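Side-chain contacts in carnitinyl-CoA dehydratase (Mycobacterium avium, PDB 3R0O), which probably catalyses the removal of water from carnitinyl-CoA, acting as a lyase of the enoyl-CoA hydratase/isomerase (crotonase) family: residues A[15-20]-A[45-50]; A[30-35]-A[41-46]; A[157-162]-A[169-174]; A[178-183]-A[190-195]. All coordinates share one frame; numbering follows the deposited sequence.

Contacts 1 and 2 both use helix 41-56 and lie side by side, their centres 8 Å apart; Ala16 links them, bonding through its backbone O to Asp31 N and packing its CB on Ala42 and Val43. Contact 3 lies on the other side of the chain's centre, 29 Å from contact 1 and 27 Å from contact 2, centre to centre. Contacts 3 and 4, centred 18 Å apart, meet where Leu171 packs on Met178. Contacts 1 and 4 involve the two outermost strands of the six-stranded sheet. Across the trimer, Glu170 of contact 3 bonds to Asn190, a residue of contact 4, in the second subunit. Contact 2 probably lies near the coenzyme A site, as in relatives.

Contact 1 of 4, residues A[15-20]-A[45-50]; sequences QAAVVE and TAVGDA
Ala46 O accepts the backbone N-H of Ala50 at 2.9 Å, one turn further along the helix, and this bond fixes the spacing of the two alanines that meet the strand. Ala46 CB rests against Ala17 CB at 3.8 Å, methyl on methyl. It also lies 3.9 Å from Ala17 O, so it touches the strand's backbone as well as its side chain. Such small groups let the chains come close, with the CA atoms of Ala17 and Ala46 only 5.8 Å apart. Val47 closes on the same methyl: its CG2 branch, anti to the carbonyl carbon, stands 4.0 Å from Ala17 CB, so two helix residues touch one methyl from neighbouring directions. Further up the strand, Val19 presents its CG2 to Ala50 CB at 3.7 Å. Val19 CG1, anti to the backbone N (chi1 -163°), lies further from Ala50 CB, at 4.4 Å.

Strand 17-20 and helix 45-50 run almost in the same sense, at 25°. In this crotonase-like fold the strand is an edge strand of the six-stranded sheet and pairs antiparallel with strand 25-30, through backbone bonds such as those between Val18 and Thr29. Val47 and Ala50 also reach Ile28 of that neighbour, so the helix lies against both arms of the hairpin. The backbone bonds named here, Ala50 N to Ala46 O and Val18 with Thr29, stay within helix and sheet; between the two segments the side chains meet through apolar groups alone, and the fit rests on methyl shape and burial, not on directional bonds.

Contact 2 of 4, residues A[30-35]-A[41-46]; sequences IDRPDA and GAVSTA
Arg32 reaches Val43 through two turns of its own chain: chi1 (-59°) sets CG beside the backbone N, and a bend at chi3 (66°) swings the guanidinium away after CD has passed the valine. That methylene lies 3.7 Å from Val43 CG2, the branch anti to the carbonyl carbon, and the two side chains lie slantwise to one another. Both valine methyls also border Ile30: Val43 CG1, anti to its backbone N, lies 4.3 Å from Ile30 CG1, and Ile30 CG2 stands 4.3 Å from Val43 CG1 and Val43 CG2 alike. The valine has more surface buried here than either of its partners.

The arrangement belongs to the turn of the crotonase fold in which strand 25-30 leaves the sheet and the chain loops back into helix 41-56. In relatives this loop lies near the coenzyme A site, and probably does so here. Ala35 N bonds to Arg32 O at 2.9 Å and closes the short 3-10 turn; Ala35 CB lies over one face of the Arg32 guanidinium, 3.5 Å above its plane and offset toward the rim. The polar end is anchored beyond the two segments: NH1 bonds to Ala38 O and forms a salt bridge with Asp78, which would probably offset its charge. Arg32 N is held by Asn37 OD1.

At the start of the helix, Gly41 O is gripped twice by Thr45, at 2.9 Å by its N and at 3.0 Å by its OG1. The two donors come from opposite faces of the carbonyl plane, the hydroxyl 36° out of it.

Contact 3 of 4, residues A[157-162]-A[169-174]; sequences FRIVEQ and LELVLT
Ile159 carries most of this junction between two consecutive helices, 155-162 and 165-174, which the crotonase-family chain joins by a short turn. Its two branches are shared between two residues of the second helix. CG1 of Ile159, anti to the backbone N (chi1 -162°), lies 4.2 Å from Leu171 CD2. Ile159 CG2 sits between the backbone N and the carbonyl carbon, the crowded position, and is pressed against Val172 CG2 at 3.4 Å. This is tighter than ordinary van der Waals contact, although at this resolution the exact value should not be overread. The Ile159 and Val172 side chains run antiparallel alongside each other.

Val160 comes second in buried surface, although none of its side-chain atoms approaches the second helix within 4.5 Å: Val160 CG1 stands 4.6 Å from Leu169 CD2. The leucine gets there although its CB starts out pointing away from the first helix. Leu171, third and also buried, is touched by Leu142 and Leu163 as well, which extend the apolar layer.

The pair of helices is itself packed between other parts of the trimer. Ile159 reaches Leu127 of helix 121-128 in its own chain, whereas Val172 and Leu169 pack on Ser220 and Tyr225 of the second subunit. The second helix thus also lies at the subunit interface.

At the end of the second helix, Glu170 O takes two bonds from Thr174, from opposite faces of its plane: one from N at 3.0 Å, the other from OG1 at 2.8 Å, tilted 33° out of the carbonyl plane.

Contact 4 of 4, residues A[178-183]-A[190-195]; sequences MTASDA and NEVVPD
The chain comes to Ala180, whose CB lies 4.1 Å from Val192 CG2, by way of Met178 and Thr179. Met178 is still in a strand, paired through its backbone with Phe140, and its side chain packs on Leu163 and Trp186. Thr179 is the N-cap of the helix that follows. With chi1 at 65°, its OG1 is placed to accept the backbone N-H of Asp182 at 3.1 Å, a nearly straight bond (164°), while its own O takes Ala183 N at 2.9 Å. These two bonds set the first turn.

Ala180 then meets the valine with both side chain and backbone. Val192 CG2, anti to the carbonyl carbon because chi1 is 168°, comes within 3.7 Å of Ala180 O, closer than it comes to the methyl. A single branch therefore rests against the carbonyl and the CB of one residue. Val192 belongs to strand 191-193, the outermost strand, opposite 17-22, of the six-stranded sheet of this crotonase-type fold. It runs parallel to strand 131-135, with Glu191 and Val193 both bonding through their backbones to Ala134. Helix 180-186 crosses to this edge from the smaller sheet, and Val192 also touches Leu184 further along it.

Ser181 stands at the margin, its N 4.4 Å from the same Val192 CG2 and its side chain exposed. Asp182 contributes through its N-H, in the capping bond to Thr179. Ala183 packs on Leu188, in the loop leading to Asn190, whose ND2 bonds to Lys166 O of the third subunit.

Contact 1 of 4, residues A[15-20]-A[45-50]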
# COMPACT_ATOMS: atom_id res chain seq x y z
N GLN A 15 39.58 -3.30 7.39
CA GLN A 15 38.31 -3.99 7.52
C GLN A 15 37.28 -3.41 6.54
O GLN A 15 37.24 -2.20 6.34
CB GLN A 15 37.82 -3.82 8.95
CG GLN A 15 37.32 -5.07 9.60
CD GLN A 15 37.37 -4.97 11.13
OE1 GLN A 15 37.58 -3.89 11.68
NE2 GLN A 15 37.19 -6.10 11.80
N ALA A 16 36.46 -4.27 5.94
CA ALA A 16 35.53 -3.84 4.90
C ALA A 16 34.31 -3.14 5.50
O ALA A 16 33.74 -2.26 4.89
CB ALA A 16 35.11 -5.02 4.06
N ALA A 17 33.93 -3.56 6.69
CA ALA A 17 32.88 -2.92 7.47
C ALA A 17 33.26 -3.08 8.94
O ALA A 17 33.81 -4.12 9.32
CB ALA A 17 31.51 -3.56 7.19
N VAL A 18 32.97 -2.06 9.75
CA VAL A 18 33.24 -2.09 11.19
C VAL A 18 31.93 -2.05 11.99
O VAL A 18 30.91 -1.56 11.49
CB VAL A 18 34.17 -0.93 11.64
CG1 VAL A 18 35.57 -1.13 11.07
CG2 VAL A 18 33.62 0.42 11.21
N VAL A 19 31.97 -2.59 13.21
CA VAL A 19 30.83 -2.59 14.11
C VAL A 19 31.25 -1.94 15.41
O VAL A 19 32.37 -2.13 15.84
CB VAL A 19 30.37 -4.02 14.46
CG1 VAL A 19 28.97 -4.00 15.04
CG2 VAL A 19 30.44 -4.94 13.26
N GLU A 20 30.37 -1.17 16.02
CA GLU A 20 30.64 -0.59 17.33
C GLU A 20 29.34 -0.50 18.12
O GLU A 20 28.25 -0.51 17.54
CB GLU A 20 31.38 0.77 17.22
CG GLU A 20 30.58 1.95 16.65
CD GLU A 20 31.49 3.06 16.09
OE1 GLU A 20 31.66 4.09 16.78
OE2 GLU A 20 32.03 2.90 14.96
N THR A 45 30.37 -10.56 4.38
CA THR A 45 30.78 -11.34 5.56
C THR A 45 30.65 -10.54 6.85
O THR A 45 30.08 -11.02 7.85
CB THR A 45 32.24 -11.83 5.42
OG1 THR A 45 32.30 -12.73 4.33
CG2 THR A 45 32.73 -12.53 6.72
N ALA A 46 31.18 -9.33 6.83
CA ALA A 46 31.21 -8.49 8.00
C ALA A 46 29.78 -8.06 8.41
O ALA A 46 29.38 -8.20 9.57
CB ALA A 46 32.14 -7.28 7.76
N VAL A 47 29.00 -7.61 7.44
CA VAL A 47 27.63 -7.16 7.71
C VAL A 47 26.73 -8.34 8.13
O VAL A 47 26.05 -8.26 9.13
CB VAL A 47 27.06 -6.35 6.51
CG1 VAL A 47 25.55 -6.01 6.69
CG2 VAL A 47 27.88 -5.07 6.30
N GLY A 48 26.76 -9.45 7.40
CA GLY A 48 26.01 -10.66 7.80
C GLY A 48 26.36 -11.11 9.22
O GLY A 48 25.46 -11.36 10.02
N ASP A 49 27.65 -11.23 9.54
CA ASP A 49 28.10 -11.60 10.89
C ASP A 49 27.60 -10.60 11.93
O ASP A 49 27.18 -11.00 13.02
CB ASP A 49 29.64 -11.69 10.99
CG ASP A 49 30.22 -12.95 10.31
OD1 ASP A 49 29.47 -13.88 9.97
OD2 ASP A 49 31.44 -13.02 10.14
N ALA A 50 27.66 -9.31 11.59
CA ALA A 50 27.22 -8.26 12.52
C ALA A 50 25.74 -8.37 12.82
O ALA A 50 25.31 -8.20 13.97
CB ALA A 50 27.58 -6.85 12.01

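Contact 2 of 4, residues A[30-35]-A[41-46]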
# COMPACT_ATOMS: atom_id res chain seq x y z
N ILE A 30 29.66 0.47 6.67
CA ILE A 30 30.36 -0.02 5.49
C ILE A 30 31.53 0.91 5.24
O ILE A 30 31.34 2.11 5.07
CB ILE A 30 29.47 -0.09 4.25
CG1 ILE A 30 28.29 -1.05 4.51
CG2 ILE A 30 30.33 -0.48 3.04
CD1 ILE A 30 27.22 -1.04 3.40
N ASP A 31 32.75 0.36 5.26
CA ASP A 31 33.94 1.21 5.26
C ASP A 31 34.85 0.98 4.07
O ASP A 31 35.96 0.48 4.21
CB ASP A 31 34.72 1.01 6.57
CG ASP A 31 35.77 2.12 6.81
OD1 ASP A 31 35.81 3.16 6.11
OD2 ASP A 31 36.56 1.92 7.74
N ARG A 32 34.36 1.33 2.87
CA ARG A 32 35.19 1.30 1.66
C ARG A 32 34.94 2.58 0.85
O ARG A 32 34.48 2.51 -0.28
CB ARG A 32 34.89 0.08 0.78
CG ARG A 32 35.10 -1.29 1.44
CD ARG A 32 34.79 -2.44 0.47
NE ARG A 32 35.70 -2.52 -0.67
CZ ARG A 32 35.33 -2.63 -1.95
NH1 ARG A 32 34.04 -2.68 -2.30
NH2 ARG A 32 36.24 -2.70 -2.91
N PRO A 33 35.26 3.75 1.43
CA PRO A 33 34.79 4.99 0.77
C PRO A 33 35.49 5.31 -0.56
O PRO A 33 34.95 6.05 -1.37
CB PRO A 33 35.06 6.09 1.81
CG PRO A 33 36.14 5.51 2.73
CD PRO A 33 35.92 4.01 2.73
N ASP A 34 36.67 4.73 -0.80
CA ASP A 34 37.33 4.86 -2.10
C ASP A 34 36.57 4.11 -3.18
O ASP A 34 36.62 4.49 -4.34
CB ASP A 34 38.77 4.34 -2.03
N ALA A 35 35.86 3.05 -2.78
CA ALA A 35 35.06 2.28 -3.73
C ALA A 35 33.59 2.65 -3.62
O ALA A 35 32.72 1.89 -4.03
CB ALA A 35 35.28 0.76 -3.50
N GLY A 41 32.56 -9.52 -1.20
CA GLY A 41 32.40 -10.61 -0.21
C GLY A 41 32.79 -10.22 1.21
O GLY A 41 32.18 -10.66 2.17
N ALA A 42 33.84 -9.42 1.34
CA ALA A 42 34.29 -9.00 2.67
C ALA A 42 33.20 -8.20 3.39
O ALA A 42 32.95 -8.42 4.58
CB ALA A 42 35.59 -8.21 2.59
N VAL A 43 32.53 -7.31 2.65
CA VAL A 43 31.44 -6.53 3.24
C VAL A 43 30.30 -7.45 3.69
O VAL A 43 29.87 -7.37 4.84
CB VAL A 43 30.96 -5.38 2.29
CG1 VAL A 43 29.62 -4.73 2.80
CG2 VAL A 43 32.06 -4.32 2.14
N SER A 44 29.86 -8.35 2.79
CA SER A 44 28.77 -9.26 3.08
C SER A 44 29.11 -10.13 4.27
O SER A 44 28.24 -10.41 5.09
CB SER A 44 28.42 -10.13 1.86
OG SER A 44 28.20 -9.33 0.71
N THR A 45 30.37 -10.56 4.38
CA THR A 45 30.78 -11.34 5.56
C THR A 45 30.65 -10.54 6.85
O THR A 45 30.08 -11.02 7.85
CB THR A 45 32.24 -11.83 5.42
OG1 THR A 45 32.30 -12.73 4.33
CG2 THR A 45 32.73 -12.53 6.72
N ALA A 46 31.18 -9.33 6.83
CA ALA A 46 31.21 -8.49 8.00
C ALA A 46 29.78 -8.06 8.41
O ALA A 46 29.38 -8.20 9.57
CB ALA A 46 32.14 -7.28 7.76

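Contact 3 of 4, residues A[157-162]-A[169-174]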
# COMPACT_ATOMS: atom_id res chain seq x y z
N PHE A 157 10.28 -5.86 -6.06
CA PHE A 157 9.06 -6.18 -5.36
C PHE A 157 8.87 -5.40 -4.06
O PHE A 157 7.75 -5.27 -3.57
CB PHE A 157 8.85 -7.71 -5.19
CG PHE A 157 9.89 -8.40 -4.33
CD1 PHE A 157 9.77 -8.40 -2.95
CD2 PHE A 157 10.94 -9.10 -4.93
CE1 PHE A 157 10.71 -9.08 -2.15
CE2 PHE A 157 11.89 -9.79 -4.16
CZ PHE A 157 11.77 -9.78 -2.76
N ARG A 158 9.96 -4.87 -3.49
CA ARG A 158 9.81 -4.07 -2.26
C ARG A 158 9.46 -2.62 -2.55
O ARG A 158 8.64 -2.06 -1.84
CB ARG A 158 11.03 -4.19 -1.33
CG ARG A 158 11.15 -5.61 -0.70
CD ARG A 158 12.42 -5.77 0.15
NE ARG A 158 12.37 -6.99 0.95
CZ ARG A 158 13.41 -7.53 1.58
NH1 ARG A 158 14.61 -6.99 1.44
NH2 ARG A 158 13.26 -8.63 2.30
N ILE A 159 10.04 -2.02 -3.59
CA ILE A 159 9.67 -0.65 -3.93
C ILE A 159 8.17 -0.47 -4.19
O ILE A 159 7.62 0.54 -3.75
CB ILE A 159 10.54 -0.04 -5.09
CG1 ILE A 159 10.43 1.50 -5.12
CG2 ILE A 159 10.14 -0.60 -6.46
CD1 ILE A 159 11.11 2.21 -3.99
N VAL A 160 7.49 -1.44 -4.83
CA VAL A 160 6.05 -1.31 -5.12
C VAL A 160 5.20 -1.35 -3.84
O VAL A 160 4.05 -0.94 -3.84
CB VAL A 160 5.53 -2.33 -6.20
CG1 VAL A 160 6.18 -2.09 -7.57
CG2 VAL A 160 5.76 -3.77 -5.81
N GLU A 161 5.81 -1.81 -2.75
CA GLU A 161 5.12 -1.86 -1.48
C GLU A 161 5.38 -0.62 -0.65
O GLU A 161 4.61 -0.32 0.25
CB GLU A 161 5.61 -3.05 -0.68
CG GLU A 161 5.22 -4.38 -1.27
CD GLU A 161 5.58 -5.52 -0.36
OE1 GLU A 161 6.71 -5.48 0.18
OE2 GLU A 161 4.76 -6.45 -0.22
N GLN A 162 6.47 0.09 -0.94
CA GLN A 162 6.93 1.17 -0.08
C GLN A 162 6.71 2.57 -0.68
O GLN A 162 6.88 3.57 0.01
CB GLN A 162 8.39 0.92 0.33
CG GLN A 162 8.51 -0.35 1.23
CD GLN A 162 9.92 -0.62 1.67
OE1 GLN A 162 10.67 0.31 2.01
NE2 GLN A 162 10.31 -1.89 1.68
N LEU A 169 6.33 2.15 -9.99
CA LEU A 169 6.51 1.58 -11.31
C LEU A 169 7.30 2.55 -12.19
O LEU A 169 8.15 2.12 -12.95
CB LEU A 169 5.16 1.22 -11.95
CG LEU A 169 4.62 -0.11 -11.42
CD1 LEU A 169 3.15 -0.19 -11.63
CD2 LEU A 169 5.37 -1.32 -12.06
N GLU A 170 7.03 3.86 -12.06
CA GLU A 170 7.83 4.84 -12.79
C GLU A 170 9.33 4.71 -12.45
O GLU A 170 10.21 4.69 -13.33
CB GLU A 170 7.33 6.25 -12.51
CG GLU A 170 8.12 7.32 -13.23
CD GLU A 170 7.61 8.74 -12.95
OE1 GLU A 170 6.42 8.93 -12.57
OE2 GLU A 170 8.41 9.66 -13.15
N LEU A 171 9.60 4.57 -11.15
CA LEU A 171 10.96 4.47 -10.69
C LEU A 171 11.66 3.19 -11.25
O LEU A 171 12.80 3.27 -11.73
CB LEU A 171 10.99 4.50 -9.16
CG LEU A 171 12.35 4.35 -8.48
CD1 LEU A 171 12.33 5.09 -7.10
CD2 LEU A 171 12.78 2.89 -8.35
N VAL A 172 10.96 2.06 -11.20
CA VAL A 172 11.47 0.77 -11.69
C VAL A 172 11.67 0.73 -13.21
O VAL A 172 12.71 0.25 -13.71
CB VAL A 172 10.49 -0.39 -11.33
CG1 VAL A 172 10.88 -1.66 -12.05
CG2 VAL A 172 10.44 -0.62 -9.84
N LEU A 173 10.65 1.17 -13.93
CA LEU A 173 10.62 1.08 -15.39
C LEU A 173 11.54 2.10 -16.10
O LEU A 173 12.13 1.78 -17.13
CB LEU A 173 9.17 1.11 -15.93
CG LEU A 173 8.22 0.00 -15.41
CD1 LEU A 173 6.84 0.19 -15.99
CD2 LEU A 173 8.72 -1.41 -15.71
N THR A 174 11.67 3.32 -15.55
CA THR A 174 12.54 4.33 -16.16
C THR A 174 13.96 4.22 -15.64
O THR A 174 14.89 4.66 -16.31
CB THR A 174 12.09 5.78 -15.91
OG1 THR A 174 12.31 6.12 -14.52
CG2 THR A 174 10.63 5.97 -16.31

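Contact 4 of 4, residues A[178-183]-A[190-195]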
# COMPACT_ATOMS: atom_id res chain seq x y z
N MET A 178 15.23 9.13 -7.38
CA MET A 178 14.28 9.94 -6.59
C MET A 178 15.10 10.72 -5.55
O MET A 178 15.95 10.12 -4.88
CB MET A 178 13.23 9.06 -5.89
CG MET A 178 12.30 9.86 -4.94
SD MET A 178 10.98 8.84 -4.26
CE MET A 178 9.92 8.74 -5.74
N THR A 179 14.87 12.03 -5.41
CA THR A 179 15.61 12.78 -4.39
C THR A 179 15.17 12.40 -2.98
O THR A 179 14.05 11.88 -2.76
CB THR A 179 15.37 14.28 -4.53
OG1 THR A 179 14.00 14.55 -4.26
CG2 THR A 179 15.77 14.82 -5.95
N ALA A 180 16.03 12.68 -2.00
CA ALA A 180 15.68 12.44 -0.58
C ALA A 180 14.39 13.16 -0.20
O ALA A 180 13.53 12.59 0.49
CB ALA A 180 16.82 12.90 0.34
N SER A 181 14.27 14.41 -0.64
CA SER A 181 13.09 15.23 -0.38
C SER A 181 11.80 14.59 -0.92
O SER A 181 10.79 14.53 -0.23
CB SER A 181 13.30 16.64 -0.96
OG SER A 181 12.07 17.32 -1.03
N ASP A 182 11.84 14.08 -2.15
CA ASP A 182 10.68 13.38 -2.70
C ASP A 182 10.39 12.08 -1.97
O ASP A 182 9.22 11.73 -1.71
CB ASP A 182 10.82 13.13 -4.21
CG ASP A 182 10.47 14.36 -5.03
OD1 ASP A 182 9.89 15.31 -4.48
OD2 ASP A 182 10.77 14.38 -6.23
N ALA A 183 11.45 11.37 -1.57
CA ALA A 183 11.25 10.10 -0.82
C ALA A 183 10.56 10.32 0.56
O ALA A 183 9.74 9.50 1.01
CB ALA A 183 12.59 9.36 -0.65
N ASN A 190 12.05 8.25 6.58
CA ASN A 190 11.43 8.85 7.78
C ASN A 190 11.90 10.26 8.08
O ASN A 190 11.20 11.01 8.74
CB ASN A 190 11.61 7.96 9.02
CG ASN A 190 11.10 6.55 8.79
OD1 ASN A 190 11.84 5.71 8.30
ND2 ASN A 190 9.82 6.30 9.11
N GLU A 191 13.09 10.61 7.60
CA GLU A 191 13.64 11.90 7.94
C GLU A 191 14.72 12.29 6.95
O GLU A 191 15.40 11.42 6.40
CB GLU A 191 14.21 11.88 9.37
CG GLU A 191 14.45 13.27 9.92
CD GLU A 191 14.97 13.27 11.34
OE1 GLU A 191 15.31 12.19 11.89
OE2 GLU A 191 15.08 14.38 11.89
N VAL A 192 14.85 13.60 6.73
CA VAL A 192 15.91 14.15 5.91
C VAL A 192 16.66 15.12 6.84
O VAL A 192 16.01 15.92 7.51
CB VAL A 192 15.32 14.88 4.68
CG1 VAL A 192 16.39 15.72 3.97
CG2 VAL A 192 14.67 13.86 3.72
N VAL A 193 17.99 15.03 6.89
CA VAL A 193 18.84 15.82 7.80
C VAL A 193 20.05 16.38 7.04
O VAL A 193 20.31 15.94 5.93
CB VAL A 193 19.32 14.99 9.03
CG1 VAL A 193 18.13 14.50 9.88
CG2 VAL A 193 20.26 13.82 8.60
N PRO A 194 20.79 17.36 7.62
CA PRO A 194 21.96 17.89 6.89
C PRO A 194 23.05 16.84 6.60
O PRO A 194 23.26 15.92 7.40
CB PRO A 194 22.50 18.97 7.85
CG PRO A 194 21.27 19.45 8.63
CD PRO A 194 20.45 18.17 8.81
N ASP A 195 23.73 17.00 5.47
CA ASP A 195 24.85 16.13 5.14
C ASP A 195 25.83 16.14 6.30
O ASP A 195 26.08 17.20 6.91
CB ASP A 195 25.56 16.60 3.87
CG ASP A 195 24.68 16.52 2.63
OD1 ASP A 195 23.58 15.93 2.67
OD2 ASP A 195 25.07 17.05 1.60